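Local coordinates for putative 4-Hydroxy-2-oxoglutarate aldolase / 2-dehydro-3-deoxyphosphogluconate aldolase (Yersinia enterocolitica, PDB 3LM7), which belongs to the KDGP aldolase family and adopts a TIM-barrel fold, its precise role being assigned only tentatively, at residues F188-L198 and V213-I224. Numbering follows the deposited sequence.
Sequences FWLEPTGGIDL and VTKVIPHIYSSI
His219 and Glu191 meet in a His-carboxylate hydrogen bond, His219 NE2 to Glu191 OE1 at 2.8 Å with an N-H...O angle of 168°. The acceptor lies close to the imidazole plane and is approached on its anti side; carboxylate and ring are nearly coplanar. Thr193 OG1 sits over one ring face, 3.3 Å from His219 CG, while His219 ND1 is hydrogen-bonded to Tyr221 OH at 2.5 Å. Both ring nitrogens are thus engaged, which fixes the rotation of the imidazole. Glu191 reaches it with CG anti to its own carbonyl carbon (chi1 -47°) and an extended chain, Ile217 lying alongside. Further partners hold the carboxylate: His94 and Asn117 at OE1, Ser161 at OE2.

The backbones supply the frame. Leu190 N bonds Lys215 O, Leu190 O receives Ile217 N at 2.9 Å, and Pro192 O receives His219 N at 3.0 Å, the pattern of parallel pairing. At one end Lys215 CG stands over the five-membered ring of Trp189, 3.6 Å from its centroid and 11° off the normal, a CH-pi contact; Lys215 NZ continues to Asp13 O. At the other, Ser223 OG donates to a lone pair of Ile196 O (2.8 Å), and water 2 links His219 O to Gly194 N.

Helix 201-211 joins the two parallel-running segments, consistent with the beta-alpha-beta crossover of a TIM barrel. Pro192, Ile196 and Val216 pack against that helix; strand 161-164 flanks 189-192, and strand 17-20 meets Ile217 and His219, consistent with closure of the barrel.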
ATOM      1  N   PHE A 188       4.681   5.763  -3.206  1.00  6.74           N
ATOM      2  CA  PHE A 188       4.973   5.473  -4.631  1.00  6.51           C
ATOM      3  C   PHE A 188       5.651   4.092  -4.737  1.00  7.68           C
ATOM      4  O   PHE A 188       6.128   3.534  -3.750  1.00  7.09           O
ATOM      5  CB  PHE A 188       5.869   6.574  -5.240  1.00  5.54           C
ATOM      6  CG  PHE A 188       5.667   6.804  -6.712  1.00  7.44           C
ATOM      7  CD1 PHE A 188       4.416   7.210  -7.211  1.00  8.82           C
ATOM      8  CD2 PHE A 188       6.766   6.705  -7.608  1.00  6.51           C
ATOM      9  CE1 PHE A 188       4.232   7.460  -8.603  1.00  8.20           C
ATOM     10  CE2 PHE A 188       6.590   7.005  -8.983  1.00  6.80           C
ATOM     11  CZ  PHE A 188       5.313   7.392  -9.473  1.00  6.68           C
ATOM     12  N   TRP A 189       5.580   3.502  -5.922  1.00  6.59           N
ATOM     13  CA  TRP A 189       6.026   2.120  -6.142  1.00  6.09           C
ATOM     14  C   TRP A 189       7.383   2.081  -6.784  1.00  6.74           C
ATOM     15  O   TRP A 189       7.870   3.086  -7.321  1.00  6.14           O
ATOM     16  CB  TRP A 189       4.979   1.393  -7.007  1.00  5.41           C
ATOM     17  CG  TRP A 189       3.577   1.494  -6.378  1.00  7.44           C
ATOM     18  CD1 TRP A 189       3.251   1.772  -5.036  1.00  7.64           C
ATOM     19  CD2 TRP A 189       2.342   1.300  -7.058  1.00  8.25           C
ATOM     20  NE1 TRP A 189       1.887   1.800  -4.894  1.00  6.67           N
ATOM     21  CE2 TRP A 189       1.297   1.494  -6.102  1.00  9.51           C
ATOM     22  CE3 TRP A 189       2.006   0.937  -8.392  1.00 10.50           C
ATOM     23  CZ2 TRP A 189      -0.072   1.373  -6.442  1.00  8.32           C
ATOM     24  CZ3 TRP A 189       0.594   0.860  -8.746  1.00 10.43           C
ATOM     25  CH2 TRP A 189      -0.404   1.079  -7.749  1.00 10.27           C
ATOM     26  N   LEU A 190       8.026   0.908  -6.751  1.00  5.29           N
ATOM     27  CA  LEU A 190       9.421   0.847  -7.150  1.00  5.47           C
ATOM     28  C   LEU A 190       9.749  -0.418  -7.946  1.00  5.92           C
ATOM     29  O   LEU A 190       9.319  -1.537  -7.562  1.00  5.70           O
ATOM     30  CB  LEU A 190      10.285   0.859  -5.862  1.00  4.25           C
ATOM     31  CG  LEU A 190      11.839   0.892  -5.992  1.00  6.81           C
ATOM     32  CD1 LEU A 190      12.326   2.008  -6.946  1.00  7.62           C
ATOM     33  CD2 LEU A 190      12.461   1.119  -4.568  1.00  2.73           C
ATOM     34  N   GLU A 191      10.542  -0.250  -9.025  1.00  4.73           N
ATOM     35  CA  GLU A 191      10.895  -1.357  -9.893  1.00  5.35           C
ATOM     36  C   GLU A 191      12.406  -1.405 -10.042  1.00  6.49           C
ATOM     37  O   GLU A 191      12.975  -0.790 -10.977  1.00  6.93           O
ATOM     38  CB  GLU A 191      10.198  -1.186 -11.271  1.00  4.81           C
ATOM     39  CG  GLU A 191       8.696  -0.823 -11.133  1.00  6.79           C
ATOM     40  CD  GLU A 191       7.918  -1.027 -12.403  1.00  5.79           C
ATOM     41  OE1 GLU A 191       8.461  -1.657 -13.346  1.00  6.69           O
ATOM     42  OE2 GLU A 191       6.729  -0.683 -12.415  1.00  8.00           O
ATOM     43  N   PRO A 192      13.099  -2.089  -9.108  1.00  6.49           N
ATOM     44  CA  PRO A 192      14.561  -2.172  -9.262  1.00  7.38           C
ATOM     45  C   PRO A 192      14.941  -2.990 -10.487  1.00  6.84           C
ATOM     46  O   PRO A 192      14.325  -4.047 -10.754  1.00  5.44           O
ATOM     47  CB  PRO A 192      15.028  -2.903  -7.988  1.00  6.99           C
ATOM     48  CG  PRO A 192      13.805  -3.646  -7.517  1.00  8.57           C
ATOM     49  CD  PRO A 192      12.606  -2.837  -7.930  1.00  8.29           C
ATOM     50  N   THR A 193      15.913  -2.507 -11.263  1.00  7.34           N
ATOM     51  CA  THR A 193      16.187  -3.161 -12.566  1.00  9.07           C
ATOM     52  C   THR A 193      17.688  -3.007 -12.828  1.00  9.90           C
ATOM     53  O   THR A 193      18.250  -1.885 -12.680  1.00  8.40           O
ATOM     54  CB  THR A 193      15.488  -2.458 -13.763  1.00  7.94           C
ATOM     55  OG1 THR A 193      14.074  -2.336 -13.554  1.00 10.32           O
ATOM     56  CG2 THR A 193      15.685  -3.191 -15.082  1.00  7.36           C
ATOM     57  N   GLY A 194      18.306  -4.106 -13.300  1.00 10.59           N
ATOM     58  CA  GLY A 194      19.678  -4.069 -13.791  1.00 10.21           C
ATOM     59  C   GLY A 194      20.605  -4.869 -12.919  1.00 10.93           C
ATOM     60  O   GLY A 194      20.897  -4.480 -11.794  1.00 11.92           O
ATOM     61  N   GLY A 195      21.033  -6.020 -13.417  1.00 10.53           N
ATOM     62  CA  GLY A 195      22.026  -6.834 -12.684  1.00 11.87           C
ATOM     63  C   GLY A 195      21.451  -7.684 -11.559  1.00 11.22           C
ATOM     64  O   GLY A 195      22.204  -8.151 -10.695  1.00 12.57           O
ATOM     65  N   ILE A 196      20.127  -7.901 -11.554  1.00  9.19           N
ATOM     66  CA  ILE A 196      19.489  -8.697 -10.491  1.00  8.88           C
ATOM     67  C   ILE A 196      19.672 -10.148 -10.923  1.00  8.31           C
ATOM     68  O   ILE A 196      19.532 -10.479 -12.099  1.00 10.13           O
ATOM     69  CB  ILE A 196      17.992  -8.340 -10.299  1.00  8.62           C
ATOM     70  CG1 ILE A 196      17.882  -6.841  -9.747  1.00  7.50           C
ATOM     71  CG2 ILE A 196      17.335  -9.327  -9.361  1.00  9.20           C
ATOM     72  CD1 ILE A 196      16.386  -6.384  -9.479  1.00 13.39           C
ATOM     73  N   ASP A 197      20.070 -10.990  -9.987  1.00 10.25           N
ATOM     74  CA  ASP A 197      20.196 -12.411 -10.307  1.00  9.85           C
ATOM     75  C   ASP A 197      19.606 -13.201  -9.160  1.00 10.26           C
ATOM     76  O   ASP A 197      19.086 -12.620  -8.231  1.00  9.50           O
ATOM     77  CB  ASP A 197      21.662 -12.813 -10.647  1.00 10.91           C
ATOM     78  CG  ASP A 197      22.621 -12.564  -9.506  1.00 11.94           C
ATOM     79  OD1 ASP A 197      22.207 -12.608  -8.344  1.00 10.41           O
ATOM     80  OD2 ASP A 197      23.781 -12.279  -9.809  1.00 12.32           O
ATOM     81  N   LEU A 198      19.717 -14.541  -9.193  1.00  9.59           N
ATOM     82  CA  LEU A 198      19.066 -15.318  -8.139  1.00  9.10           C
ATOM     83  C   LEU A 198      19.735 -15.162  -6.787  1.00  9.09           C
ATOM     84  O   LEU A 198      19.109 -15.463  -5.766  1.00  9.75           O
ATOM     85  CB  LEU A 198      19.067 -16.830  -8.541  1.00  9.62           C
ATOM     86  CG  LEU A 198      18.294 -17.146  -9.826  1.00 13.11           C
ATOM     87  CD1 LEU A 198      18.423 -18.637 -10.200  1.00 11.08           C
ATOM     88  CD2 LEU A 198      16.780 -16.753  -9.650  1.00 11.76           C
ATOM     89  N   VAL A 213       7.988   0.067   0.970  1.00  7.07           N
ATOM     90  CA  VAL A 213       7.409   0.252  -0.367  1.00  5.19           C
ATOM     91  C   VAL A 213       6.167  -0.671  -0.575  1.00  6.20           C
ATOM     92  O   VAL A 213       6.273  -1.877  -0.391  1.00  7.02           O
ATOM     93  CB  VAL A 213       8.431   0.049  -1.510  1.00  5.68           C
ATOM     94  CG1 VAL A 213       7.792   0.328  -2.870  1.00  4.42           C
ATOM     95  CG2 VAL A 213       9.654   0.951  -1.291  1.00  6.76           C
ATOM     96  N   THR A 214       5.043  -0.081  -0.962  1.00  6.48           N
ATOM     97  CA  THR A 214       3.768  -0.772  -1.053  1.00  9.09           C
ATOM     98  C   THR A 214       3.704  -1.816  -2.188  1.00 10.43           C
ATOM     99  O   THR A 214       3.149  -2.917  -1.977  1.00 10.80           O
ATOM    100  CB  THR A 214       2.646   0.236  -1.189  1.00 10.53           C
ATOM    101  OG1 THR A 214       2.731   1.073  -0.011  1.00 13.57           O
ATOM    102  CG2 THR A 214       1.291  -0.481  -1.097  1.00 16.21           C
ATOM    103  N   LYS A 215       4.223  -1.456  -3.362  1.00  7.66           N
ATOM    104  CA  LYS A 215       4.316  -2.419  -4.468  1.00  7.73           C
ATOM    105  C   LYS A 215       5.700  -2.391  -5.018  1.00  7.69           C
ATOM    106  O   LYS A 215       6.253  -1.292  -5.341  1.00  7.83           O
ATOM    107  CB  LYS A 215       3.352  -2.004  -5.586  1.00  6.46           C
ATOM    108  CG  LYS A 215       1.851  -1.866  -5.103  1.00 10.50           C
ATOM    109  CD  LYS A 215       1.152  -3.129  -5.074  1.00 11.91           C
ATOM    110  CE  LYS A 215      -0.356  -2.994  -4.852  1.00 15.57           C
ATOM    111  NZ  LYS A 215      -0.605  -2.758  -3.426  1.00 19.08           N
ATOM    112  N   VAL A 216       6.258  -3.576  -5.196  1.00  7.23           N
ATOM    113  CA  VAL A 216       7.612  -3.708  -5.715  1.00  6.31           C
ATOM    114  C   VAL A 216       7.569  -4.614  -6.921  1.00  6.88           C
ATOM    115  O   VAL A 216       6.943  -5.680  -6.857  1.00  6.60           O
ATOM    116  CB  VAL A 216       8.592  -4.332  -4.652  1.00  6.44           C
ATOM    117  CG1 VAL A 216      10.019  -4.272  -5.200  1.00  6.87           C
ATOM    118  CG2 VAL A 216       8.449  -3.540  -3.327  1.00  6.22           C
ATOM    119  N   ILE A 217       8.160  -4.178  -8.035  1.00  7.32           N
ATOM    120  CA  ILE A 217       8.112  -4.966  -9.288  1.00  7.11           C
ATOM    121  C   ILE A 217       9.580  -5.116  -9.724  1.00  6.90           C
ATOM    122  O   ILE A 217      10.118  -4.291 -10.447  1.00  7.19           O
ATOM    123  CB  ILE A 217       7.235  -4.312 -10.421  1.00  5.37           C
ATOM    124  CG1 ILE A 217       5.778  -4.172  -9.941  1.00  7.03           C
ATOM    125  CG2 ILE A 217       7.305  -5.194 -11.762  1.00  5.29           C
ATOM    126  CD1 ILE A 217       4.843  -3.315 -10.940  1.00  7.64           C
ATOM    127  N   PRO A 218      10.263  -6.161  -9.221  1.00  8.19           N
ATOM    128  CA  PRO A 218      11.682  -6.289  -9.598  1.00  7.59           C
ATOM    129  C   PRO A 218      11.780  -6.852 -11.001  1.00  8.21           C
ATOM    130  O   PRO A 218      10.936  -7.683 -11.368  1.00  9.56           O
ATOM    131  CB  PRO A 218      12.230  -7.307  -8.588  1.00  6.15           C
ATOM    132  CG  PRO A 218      11.076  -8.127  -8.193  1.00  6.49           C
ATOM    133  CD  PRO A 218       9.861  -7.137  -8.183  1.00  8.42           C
ATOM    134  N   HIS A 219      12.796  -6.440 -11.763  1.00  6.30           N
ATOM    135  CA  HIS A 219      12.966  -6.946 -13.109  1.00  7.88           C
ATOM    136  C   HIS A 219      14.150  -7.881 -13.120  1.00  8.28           C
ATOM    137  O   HIS A 219      15.175  -7.521 -12.577  1.00  8.92           O
ATOM    138  CB  HIS A 219      13.247  -5.775 -14.072  1.00  7.31           C
ATOM    139  CG  HIS A 219      12.065  -4.887 -14.257  1.00  7.49           C
ATOM    140  ND1 HIS A 219      11.546  -4.611 -15.500  1.00  8.94           N
ATOM    141  CD2 HIS A 219      11.282  -4.233 -13.359  1.00  6.71           C
ATOM    142  CE1 HIS A 219      10.506  -3.795 -15.367  1.00  9.17           C
ATOM    143  NE2 HIS A 219      10.338  -3.529 -14.084  1.00  7.84           N
ATOM    144  N   ILE A 220      13.992  -9.062 -13.733  1.00  8.08           N
ATOM    145  CA  ILE A 220      15.077 -10.053 -13.774  1.00  9.38           C
ATOM    146  C   ILE A 220      15.219 -10.587 -15.192  1.00  7.84           C
ATOM    147  O   ILE A 220      14.328 -11.207 -15.708  1.00  9.03           O
ATOM    148  CB  ILE A 220      14.852 -11.245 -12.789  1.00  9.57           C
ATOM    149  CG1 ILE A 220      14.280 -10.771 -11.427  1.00  9.55           C
ATOM    150  CG2 ILE A 220      16.185 -12.002 -12.616  1.00 12.70           C
ATOM    151  CD1 ILE A 220      12.724 -10.589 -11.415  1.00  7.64           C
ATOM    152  N   TYR A 221      16.328 -10.267 -15.825  1.00  9.15           N
ATOM    153  CA  TYR A 221      16.475 -10.404 -17.262  1.00 11.83           C
ATOM    154  C   TYR A 221      17.615 -11.409 -17.533  1.00 12.99           C
ATOM    155  O   TYR A 221      17.465 -12.570 -17.209  1.00 13.48           O
ATOM    156  CB  TYR A 221      16.761  -9.047 -17.901  1.00 13.78           C
ATOM    157  CG  TYR A 221      15.607  -8.043 -17.822  1.00 13.10           C
ATOM    158  CD1 TYR A 221      14.269  -8.452 -17.720  1.00 19.30           C
ATOM    159  CD2 TYR A 221      15.858  -6.700 -17.907  1.00 18.97           C
ATOM    160  CE1 TYR A 221      13.191  -7.501 -17.635  1.00 14.66           C
ATOM    161  CE2 TYR A 221      14.796  -5.746 -17.894  1.00 15.95           C
ATOM    162  CZ  TYR A 221      13.486  -6.167 -17.758  1.00 15.41           C
ATOM    163  OH  TYR A 221      12.483  -5.213 -17.773  1.00 18.24           O
ATOM    164  N   SER A 222      18.759 -10.965 -18.059  1.00 14.24           N
ATOM    165  CA  SER A 222      19.665 -11.945 -18.683  1.00 15.28           C
ATOM    166  C   SER A 222      20.194 -13.020 -17.710  1.00 14.85           C
ATOM    167  O   SER A 222      20.566 -14.090 -18.158  1.00 13.35           O
ATOM    168  CB  SER A 222      20.842 -11.231 -19.384  1.00 15.57           C
ATOM    169  OG  SER A 222      21.628 -10.589 -18.404  1.00 18.40           O
ATOM    170  N   SER A 223      20.262 -12.735 -16.396  1.00 13.77           N
ATOM    171  CA  SER A 223      20.778 -13.685 -15.455  1.00 13.44           C
ATOM    172  C   SER A 223      19.887 -14.970 -15.382  1.00 13.06           C
ATOM    173  O   SER A 223      20.315 -16.007 -14.895  1.00 12.69           O
ATOM    174  CB  SER A 223      20.823 -13.036 -14.072  1.00 14.05           C
ATOM    175  OG  SER A 223      19.498 -12.748 -13.698  1.00 12.62           O
ATOM    176  N   ILE A 224      18.644 -14.871 -15.841  1.00 11.91           N
ATOM    177  CA  ILE A 224      17.721 -16.054 -15.872  1.00 12.36           C
ATOM    178  C   ILE A 224      17.302 -16.487 -17.252  1.00 12.50           C
ATOM    179  O   ILE A 224      16.315 -17.227 -17.414  1.00 14.81           O
ATOM    180  CB  ILE A 224      16.475 -15.847 -14.955  1.00 10.27           C
ATOM    181  CG1 ILE A 224      15.612 -14.666 -15.403  1.00  9.64           C
ATOM    182  CG2 ILE A 224      16.914 -15.716 -13.450  1.00 12.67           C
ATOM    183  CD1 ILE A 224      14.305 -14.571 -14.726  1.00  8.75           C
TER
HETATM  184  O   HOH W   1       4.983   2.791  -1.370  1.00  7.01           O
HETATM  185  O   HOH W   2      17.670  -6.767 -13.369  1.00 11.89           O
HETATM  186  O   HOH W   3      18.748  -9.194 -14.535  1.00 14.64           O